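Long-range contacts in tetratricopeptide TPR_2 repeat protein (Thermobaculum terrenum, PDB 5DJS), which pairs tetratricopeptide repeats with a family 41 glycosyltransferase region of the GT-B type and, in this model, holds uridine-5'-diphosphate in a pocket: residues A[165-170]-A[240-245]; A[264-269]-A[277-282]; A[411-416]-A[433-438]. The protein carries 1 engineered substitution. One frame throughout, in Å; residues are numbered along the deposited sequence.

Contact 1: A[165-170]-A[240-245]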
loop_
_atom_site.group_PDB
_atom_site.type_symbol
_atom_site.label_atom_id
_atom_site.label_comp_id
_atom_site.label_asym_id
_atom_site.label_seq_id
_atom_site.Cartn_x
_atom_site.Cartn_y
_atom_site.Cartn_z
ATOM N N ILE A 165 -12.816 15.252 12.466
ATOM C CA ILE A 165 -11.733 14.445 11.905
ATOM C C ILE A 165 -11.756 14.538 10.388
ATOM O O ILE A 165 -12.801 14.371 9.757
ATOM C CB ILE A 165 -11.812 12.960 12.323
ATOM C CG1 ILE A 165 -11.814 12.830 13.850
ATOM C CG2 ILE A 165 -10.620 12.185 11.768
ATOM C CD1 ILE A 165 -12.284 11.480 14.340
ATOM N N GLY A 166 -10.585 14.802 9.820
ATOM C CA GLY A 166 -10.400 14.879 8.375
ATOM C C GLY A 166 -9.497 13.762 7.893
ATOM O O GLY A 166 -8.362 13.629 8.353
ATOM N N TYR A 167 -10.017 12.954 6.978
ATOM C CA TYR A 167 -9.272 11.844 6.363
ATOM C C TYR A 167 -8.831 12.268 4.963
ATOM O O TYR A 167 -9.681 12.556 4.109
ATOM C CB TYR A 167 -10.158 10.584 6.309
ATOM C CG TYR A 167 -10.330 9.942 7.667
ATOM C CD1 TYR A 167 -9.284 9.217 8.246
ATOM C CD2 TYR A 167 -11.509 10.089 8.394
ATOM C CE1 TYR A 167 -9.410 8.639 9.498
ATOM C CE2 TYR A 167 -11.650 9.505 9.652
ATOM C CZ TYR A 167 -10.595 8.783 10.196
ATOM O OH TYR A 167 -10.697 8.211 11.439
ATOM N N VAL A 168 -7.518 12.326 4.734
ATOM C CA VAL A 168 -6.970 12.808 3.464
ATOM C C VAL A 168 -6.279 11.666 2.733
ATOM O O VAL A 168 -5.270 11.139 3.214
ATOM C CB VAL A 168 -5.957 13.968 3.653
ATOM C CG1 VAL A 168 -5.726 14.678 2.321
ATOM C CG2 VAL A 168 -6.432 14.967 4.711
ATOM N N SER A 169 -6.809 11.302 1.563
ATOM C CA SER A 169 -6.243 10.218 0.765
ATOM C C SER A 169 -6.619 10.323 -0.691
ATOM O O SER A 169 -7.681 10.830 -1.032
ATOM C CB SER A 169 -6.740 8.869 1.269
ATOM O OG SER A 169 -6.026 7.817 0.648
ATOM N N GLY A 170 -5.736 9.814 -1.543
ATOM C CA GLY A 170 -6.005 9.669 -2.972
ATOM C C GLY A 170 -6.302 8.249 -3.389
ATOM O O GLY A 170 -6.279 7.944 -4.582
ATOM N N ILE A 240 -8.304 17.111 13.966
ATOM C CA ILE A 240 -7.422 15.978 13.735
ATOM C C ILE A 240 -7.453 15.672 12.247
ATOM O O ILE A 240 -8.505 15.314 11.714
ATOM C CB ILE A 240 -7.874 14.754 14.557
ATOM C CG1 ILE A 240 -7.837 15.099 16.052
ATOM C CG2 ILE A 240 -6.980 13.553 14.261
ATOM C CD1 ILE A 240 -8.355 14.029 16.985
ATOM N N LEU A 241 -6.315 15.837 11.577
ATOM C CA LEU A 241 -6.213 15.537 10.148
ATOM C C LEU A 241 -5.411 14.263 10.022
ATOM O O LEU A 241 -4.362 14.133 10.661
ATOM C CB LEU A 241 -5.540 16.677 9.399
ATOM C CG LEU A 241 -5.732 16.692 7.881
ATOM C CD1 LEU A 241 -7.158 17.035 7.486
ATOM C CD2 LEU A 241 -4.764 17.695 7.252
ATOM N N VAL A 242 -5.912 13.325 9.218
ATOM C CA VAL A 242 -5.315 11.993 9.103
ATOM C C VAL A 242 -4.853 11.728 7.675
ATOM O O VAL A 242 -5.635 11.818 6.719
ATOM C CB VAL A 242 -6.281 10.873 9.545
ATOM C CG1 VAL A 242 -5.543 9.542 9.664
ATOM C CG2 VAL A 242 -6.917 11.214 10.888
ATOM N N ASP A 243 -3.561 11.424 7.557
ATOM C CA ASP A 243 -2.949 10.993 6.302
ATOM C C ASP A 243 -3.171 9.501 6.152
ATOM O O ASP A 243 -2.546 8.705 6.849
ATOM C CB ASP A 243 -1.447 11.271 6.306
ATOM C CG ASP A 243 -0.719 10.558 5.183
ATOM O OD1 ASP A 243 -1.226 10.591 4.028
ATOM O OD2 ASP A 243 0.348 9.958 5.470
ATOM N N LEU A 244 -4.048 9.144 5.232
ATOM C CA LEU A 244 -4.322 7.752 4.923
ATOM C C LEU A 244 -3.419 7.185 3.833
ATOM O O LEU A 244 -3.268 5.970 3.767
ATOM C CB LEU A 244 -5.789 7.584 4.507
ATOM C CG LEU A 244 -6.836 7.083 5.513
ATOM C CD1 LEU A 244 -6.533 7.387 6.969
ATOM C CD2 LEU A 244 -8.179 7.667 5.111
ATOM N N SER A 245 -2.840 8.038 2.984
ATOM C CA SER A 245 -2.083 7.569 1.817
ATOM C C SER A 245 -0.612 7.251 2.067
ATOM O O SER A 245 -0.114 6.249 1.555
ATOM C CB SER A 245 -2.204 8.549 0.650
ATOM O OG SER A 245 -3.507 8.485 0.079
HETATM O O HOH W 1 -2.554 12.244 2.412
#

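Contact 2: A[264-269]-A[277-282]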
loop_
_atom_site.group_PDB
_atom_site.type_symbol
_atom_site.label_atom_id
_atom_site.label_comp_id
_atom_site.label_asym_id
_atom_site.label_seq_id
_atom_site.Cartn_x
_atom_site.Cartn_y
_atom_site.Cartn_z
ATOM N N GLN A 264 -2.057 16.083 13.826
ATOM C CA GLN A 264 -1.870 15.494 12.510
ATOM C C GLN A 264 -1.273 14.097 12.641
ATOM O O GLN A 264 -0.242 13.907 13.313
ATOM C CB GLN A 264 -1.007 16.410 11.653
ATOM C CG GLN A 264 -1.652 17.774 11.457
ATOM C CD GLN A 264 -1.056 18.572 10.323
ATOM O OE1 GLN A 264 -1.789 19.152 9.523
ATOM N NE2 GLN A 264 0.275 18.617 10.241
ATOM N N VAL A 265 -1.939 13.143 11.982
ATOM C CA VAL A 265 -1.757 11.707 12.196
ATOM C C VAL A 265 -1.575 10.982 10.866
ATOM O O VAL A 265 -2.297 11.254 9.895
ATOM C CB VAL A 265 -3.017 11.101 12.853
ATOM C CG1 VAL A 265 -2.865 9.603 13.070
ATOM C CG2 VAL A 265 -3.341 11.789 14.167
ATOM N N THR A 266 -0.637 10.035 10.826
ATOM C CA THR A 266 -0.516 9.117 9.675
ATOM C C THR A 266 -0.915 7.701 10.129
ATOM O O THR A 266 -0.464 7.226 11.174
ATOM C CB THR A 266 0.887 9.190 9.003
ATOM O OG1 THR A 266 0.837 8.574 7.709
ATOM C CG2 THR A 266 1.997 8.547 9.851
ATOM N N TRP A 267 -1.784 7.054 9.358
ATOM C CA TRP A 267 -2.370 5.766 9.742
ATOM C C TRP A 267 -2.845 4.985 8.505
ATOM O O TRP A 267 -3.251 5.593 7.497
ATOM C CB TRP A 267 -3.555 5.983 10.707
ATOM C CG TRP A 267 -4.377 4.734 10.941
ATOM C CD1 TRP A 267 -4.001 3.621 11.638
ATOM C CD2 TRP A 267 -5.699 4.474 10.459
ATOM N NE1 TRP A 267 -5.006 2.686 11.622
ATOM C CE2 TRP A 267 -6.060 3.185 10.906
ATOM C CE3 TRP A 267 -6.618 5.208 9.702
ATOM C CZ2 TRP A 267 -7.293 2.610 10.613
ATOM C CZ3 TRP A 267 -7.854 4.636 9.405
ATOM C CH2 TRP A 267 -8.178 3.349 9.861
ATOM N N LEU A 268 -2.764 3.650 8.595
ATOM C CA LEU A 268 -3.341 2.698 7.628
ATOM C C LEU A 268 -2.367 2.253 6.539
ATOM O O LEU A 268 -2.115 1.070 6.397
ATOM C CB LEU A 268 -4.654 3.214 7.017
ATOM C CG LEU A 268 -5.489 2.246 6.195
ATOM C CD1 LEU A 268 -6.211 1.300 7.114
ATOM C CD2 LEU A 268 -6.524 2.996 5.391
ATOM N N ALA A 269 -1.818 3.200 5.789
ATOM C CA ALA A 269 -0.890 2.904 4.696
ATOM C C ALA A 269 0.560 2.951 5.157
ATOM O O ALA A 269 1.424 2.319 4.549
ATOM C CB ALA A 269 -1.105 3.882 3.543
ATOM N N ARG A 277 8.586 16.688 10.556
ATOM C CA ARG A 277 8.279 17.339 11.847
ATOM C C ARG A 277 6.778 17.591 11.995
ATOM O O ARG A 277 6.232 17.426 13.087
ATOM C CB ARG A 277 8.984 18.697 11.981
ATOM C CG ARG A 277 10.492 18.654 12.147
ATOM C CD ARG A 277 11.059 20.065 12.276
ATOM N NE ARG A 277 11.496 20.359 13.643
ATOM C CZ ARG A 277 12.724 20.131 14.138
ATOM N NH1 ARG A 277 13.696 19.595 13.390
ATOM N NH2 ARG A 277 12.991 20.446 15.407
ATOM N N ALA A 278 6.134 18.006 10.896
ATOM C CA ALA A 278 4.700 18.342 10.869
ATOM C C ALA A 278 3.726 17.204 11.210
ATOM O O ALA A 278 2.572 17.473 11.576
ATOM C CB ALA A 278 4.326 18.924 9.515
ATOM N N MET A 279 4.161 15.951 11.073
ATOM C CA MET A 279 3.331 14.812 11.468
ATOM C C MET A 279 3.566 14.508 12.951
ATOM O O MET A 279 4.681 14.196 13.373
ATOM C CB MET A 279 3.627 13.600 10.595
ATOM C CG MET A 279 2.534 12.543 10.599
ATOM S SD MET A 279 0.963 13.050 9.851
ATOM C CE MET A 279 1.425 13.325 8.138
ATOM N N ASP A 280 2.502 14.609 13.740
ATOM C CA ASP A 280 2.604 14.515 15.194
ATOM C C ASP A 280 2.586 13.065 15.611
ATOM O O ASP A 280 3.427 12.641 16.399
ATOM C CB ASP A 280 1.450 15.264 15.893
ATOM C CG ASP A 280 1.299 16.717 15.430
ATOM O OD1 ASP A 280 2.280 17.491 15.550
ATOM O OD2 ASP A 280 0.188 17.075 14.954
ATOM N N TYR A 281 1.623 12.312 15.074
ATOM C CA TYR A 281 1.398 10.907 15.457
ATOM C C TYR A 281 1.398 9.923 14.287
ATOM O O TYR A 281 0.990 10.255 13.179
ATOM C CB TYR A 281 0.074 10.791 16.214
ATOM C CG TYR A 281 0.087 11.586 17.492
ATOM C CD1 TYR A 281 0.665 11.063 18.647
ATOM C CD2 TYR A 281 -0.445 12.870 17.541
ATOM C CE1 TYR A 281 0.691 11.784 19.826
ATOM C CE2 TYR A 281 -0.420 13.607 18.713
ATOM C CZ TYR A 281 0.146 13.057 19.853
ATOM O OH TYR A 281 0.172 13.774 21.015
ATOM N N LEU A 282 1.880 8.715 14.557
ATOM C CA LEU A 282 1.691 7.569 13.685
ATOM C C LEU A 282 0.960 6.501 14.509
ATOM O O LEU A 282 1.469 6.077 15.549
ATOM C CB LEU A 282 3.046 7.061 13.195
ATOM C CG LEU A 282 3.028 5.915 12.170
ATOM C CD1 LEU A 282 4.212 5.996 11.211
ATOM C CD2 LEU A 282 3.007 4.554 12.846
#

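Contact 3: A[411-416]-A[433-438]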
loop_
_atom_site.group_PDB
_atom_site.type_symbol
_atom_site.label_atom_id
_atom_site.label_comp_id
_atom_site.label_asym_id
_atom_site.label_seq_id
_atom_site.Cartn_x
_atom_site.Cartn_y
_atom_site.Cartn_z
ATOM N N ASP A 411 -4.276 -24.553 0.857
ATOM C CA ASP A 411 -4.180 -25.164 2.188
ATOM C C ASP A 411 -3.485 -24.246 3.192
ATOM O O ASP A 411 -3.908 -24.144 4.344
ATOM C CB ASP A 411 -3.423 -26.494 2.107
ATOM C CG ASP A 411 -4.048 -27.455 1.121
ATOM O OD1 ASP A 411 -5.229 -27.804 1.319
ATOM O OD2 ASP A 411 -3.370 -27.847 0.143
ATOM N N VAL A 412 -2.401 -23.613 2.750
ATOM C CA VAL A 412 -1.571 -22.738 3.581
ATOM C C VAL A 412 -1.169 -21.504 2.771
ATOM O O VAL A 412 -0.785 -21.630 1.604
ATOM C CB VAL A 412 -0.280 -23.464 4.015
ATOM C CG1 VAL A 412 0.656 -22.533 4.786
ATOM C CG2 VAL A 412 -0.612 -24.710 4.829
ATOM N N ALA A 413 -1.235 -20.326 3.395
ATOM C CA ALA A 413 -0.751 -19.086 2.773
ATOM C C ALA A 413 0.633 -18.726 3.291
ATOM O O ALA A 413 0.923 -18.890 4.477
ATOM C CB ALA A 413 -1.709 -17.955 3.041
ATOM N N LEU A 414 1.486 -18.245 2.393
ATOM C CA LEU A 414 2.847 -17.824 2.745
ATOM C C LEU A 414 2.960 -16.318 2.593
ATOM O O LEU A 414 2.556 -15.769 1.569
ATOM C CB LEU A 414 3.869 -18.517 1.843
ATOM C CG LEU A 414 3.882 -20.045 1.895
ATOM C CD1 LEU A 414 4.811 -20.610 0.832
ATOM C CD2 LEU A 414 4.291 -20.542 3.270
ATOM N N ASP A 415 3.505 -15.662 3.611
ATOM C CA ASP A 415 3.654 -14.199 3.620
ATOM C C ASP A 415 5.045 -13.811 3.153
ATOM O O ASP A 415 5.994 -14.576 3.318
ATOM C CB ASP A 415 3.417 -13.671 5.033
ATOM C CG ASP A 415 3.553 -12.161 5.148
ATOM O OD1 ASP A 415 3.022 -11.451 4.268
ATOM O OD2 ASP A 415 4.200 -11.690 6.123
ATOM N N THR A 416 5.157 -12.618 2.577
ATOM C CA THR A 416 6.426 -12.131 2.031
ATOM C C THR A 416 7.338 -11.485 3.078
ATOM O O THR A 416 6.903 -11.093 4.165
ATOM C CB THR A 416 6.182 -11.127 0.897
ATOM O OG1 THR A 416 5.247 -10.136 1.331
ATOM C CG2 THR A 416 5.616 -11.831 -0.327
ATOM N N VAL A 433 -7.863 -19.934 5.893
ATOM C CA VAL A 433 -6.543 -20.382 5.464
ATOM C C VAL A 433 -5.518 -19.786 6.433
ATOM O O VAL A 433 -5.498 -18.568 6.620
ATOM C CB VAL A 433 -6.238 -19.930 4.017
ATOM C CG1 VAL A 433 -4.859 -20.411 3.561
ATOM C CG2 VAL A 433 -7.299 -20.454 3.062
ATOM N N PRO A 434 -4.663 -20.632 7.046
ATOM C CA PRO A 434 -3.593 -20.088 7.879
ATOM C C PRO A 434 -2.489 -19.420 7.046
ATOM O O PRO A 434 -2.327 -19.730 5.854
ATOM C CB PRO A 434 -3.043 -21.317 8.625
ATOM C CG PRO A 434 -3.587 -22.517 7.938
ATOM C CD PRO A 434 -4.542 -22.088 6.871
ATOM N N VAL A 435 -1.743 -18.518 7.692
ATOM C CA VAL A 435 -0.698 -17.721 7.052
ATOM C C VAL A 435 0.592 -17.877 7.843
ATOM O O VAL A 435 0.596 -17.623 9.048
ATOM C CB VAL A 435 -1.083 -16.226 7.020
ATOM C CG1 VAL A 435 -0.017 -15.393 6.317
ATOM C CG2 VAL A 435 -2.432 -16.024 6.337
ATOM N N VAL A 436 1.674 -18.279 7.172
ATOM C CA VAL A 436 3.003 -18.339 7.788
ATOM C C VAL A 436 3.744 -17.037 7.451
ATOM O O VAL A 436 3.664 -16.557 6.320
ATOM C CB VAL A 436 3.817 -19.543 7.275
ATOM C CG1 VAL A 436 5.107 -19.715 8.077
ATOM C CG2 VAL A 436 2.983 -20.828 7.333
ATOM N N THR A 437 4.440 -16.463 8.440
ATOM C CA THR A 437 5.160 -15.190 8.289
ATOM C C THR A 437 6.480 -15.212 9.027
ATOM O O THR A 437 6.674 -16.026 9.931
ATOM C CB THR A 437 4.379 -13.991 8.869
ATOM O OG1 THR A 437 4.378 -14.041 10.305
ATOM C CG2 THR A 437 2.953 -13.996 8.415
ATOM N N LEU A 438 7.373 -14.301 8.642
ATOM C CA LEU A 438 8.520 -13.926 9.466
ATOM C C LEU A 438 8.190 -12.613 10.193
ATOM O O LEU A 438 7.679 -11.666 9.593
ATOM C CB LEU A 438 9.779 -13.768 8.613
ATOM C CG LEU A 438 11.074 -13.332 9.324
ATOM C CD1 LEU A 438 11.531 -14.374 10.329
ATOM C CD2 LEU A 438 12.196 -13.042 8.334
#

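Contact 1: A[165-170]-A[240-245]
Ser169 carries OG anti to its backbone N (chi1 -170°), and Ser245 carries OG anti to its carbonyl carbon (chi1 -72°); with these two settings the hydroxyls meet tip to tip in a hydrogen bond, OG to OG 2.7 Å. Ser169 closes strand 163-169 and Ser245 lies just past the C-terminal end of the parallel strand 240-243, its neighbour in the Rossmann-like sheet of the N-terminal half of the GT-B fold. Backbone bonds run between the strands from Gly166 N to Ile240 O, Val242 N to Gly166 O and Val168 N to Val242 O.

On one face the Tyr167 ring stands alongside Val242, its CD1 3.7 Å from Val242 CB, while Leu244 brings CD1 to the ring edge, 3.5 Å from Tyr167 CD1. The phenol OH reaches on to Tyr512 of helix 479-521 and to His188. On the other face Val168 CG2 packs at 3.5 Å against Leu241 CD1, and Phe256 covers both residues.

The last bridge, Val168 with Asp243, is completed by Leu244 N bonding to Val168 O. Asp243 OD2 is hydrogen-bonded to Thr266 OG1, and a water donates to Asp243 OD1 at 2.7 Å and to Val168 O at 3.0 Å.

Contact 2: A[264-269]-A[277-282]
Gln264 and Asp280 grip each other at the point where two parallel strands come together. The backbone N of Gln264 donates to Asp280 OD2 at 2.7 Å, and the oxygen receives it on its anti lone pair, turned away from OD1. In return Gln264 O takes two N-H groups: Asp280 N at 2.9 Å, tilted from the carbonyl plane, and Tyr281 N at 3.0 Å, which lies in it. One carbonyl thus holds two successive residues. The Gln264 side chain, extended beyond CG, carries NE2 to Ala278 O at 2.9 Å. Ala278 O lies in the amide plane of Gln264, but the donor stands above the plane of the Ala278 carbonyl and off its lone pairs.

Met279 has CG anti to its backbone N (chi1 -161°), and its chain then bends at chi2 and chi3. That fold lays SD over the peptide between Val265 and Thr266, 3.4 Å from Val265 C and almost directly above it. From there on the pairing is regular: Thr266 N bonds to Tyr281 O, and Thr266 CG2 packs 3.6 Å from Leu282 CD1. Across the other face Val265 CG2 touches Tyr281 CB at 4.1 Å.

A second shell positions these groups. Arg259 makes a salt bridge to Asp280 OD1, which probably steadies the carboxylate while OD2 holds Gln264. Gln264 NE2 also bonds to Phe256 O, at helix 253-257.

The pairing joins strands 263-266 and 281-285 of the N-terminal Rossmann-like sheet, with only a short helix-free connection between the two segments. Strand 240-243 runs beside 263-266, strand 300-304 lies beyond 281-285 and meets Tyr281 and Leu282, and helix 176-187 packs on Trp267 and Leu268.

Contact 3: A[411-416]-A[433-438]
The flat carboxylate of Asp415, put beside Thr437 by CG standing anti to the backbone N (chi1 180°), is met obliquely by the Thr437 methyl, CG2 lying 3.5 Å from Asp415 OD2 and 3.4 Å from Asp415 CB. Both Asp415 oxygens are held by other parts of the chain, OD2 by Thr448 OG1 and Ser420 OG, OD1 by Gly421 N. Gly421 lines the uridine-5'-diphosphate pocket, an arrangement consistent with Asp415 acting as a second-shell anchor for the loop there. At the opposite end of the pairing the CD corner of the puckered Pro434 ring bears on the backbone, 3.3 Å from Asp411 O.

Between these ends the strands of a beta-alpha-beta unit run parallel. Ala413 N bonds to Pro434 O at 2.8 Å, Val436 N to Ala413 O, and Asp415 N to Val436 O.

The Ala413 methyl sits between branches of Val433 and Val435, 4.0 Å from Val433 CG1 and 3.9 Å from Val435 CG2. On the other face Val412 CG1 crosses Val436 CG2 at 3.8 Å, and Leu414 lies alongside Val436.

Helix 423-430, the crossover of the unit, covers Ala413 and Val435; helix 465-477 covers Val412, Leu414 and Val436. Strands 332-335 and 461-462 continue the sheet on either side of the pair.

From the N terminus, the chain passes through the repeat helices before contact 1 closes a loop of 69 residues, bringing strand 240-243 beside strand 163-169. Contact 2 follows after helix 253-257, closing a loop of only seven residues in the same sheet; the two touch where Asp243 meets Val265 and Thr266, since strands 240-243 and 263-266 are neighbours. Contact 3 comes last, closing a 16-residue loop with helix 423-430 inside it. None of the loops nests or crosses another. Contacts 1 and 2 join four neighbouring strands of the first six-stranded sheet; contact 3 belongs to the second, with centres about 31 and 30 Å from theirs.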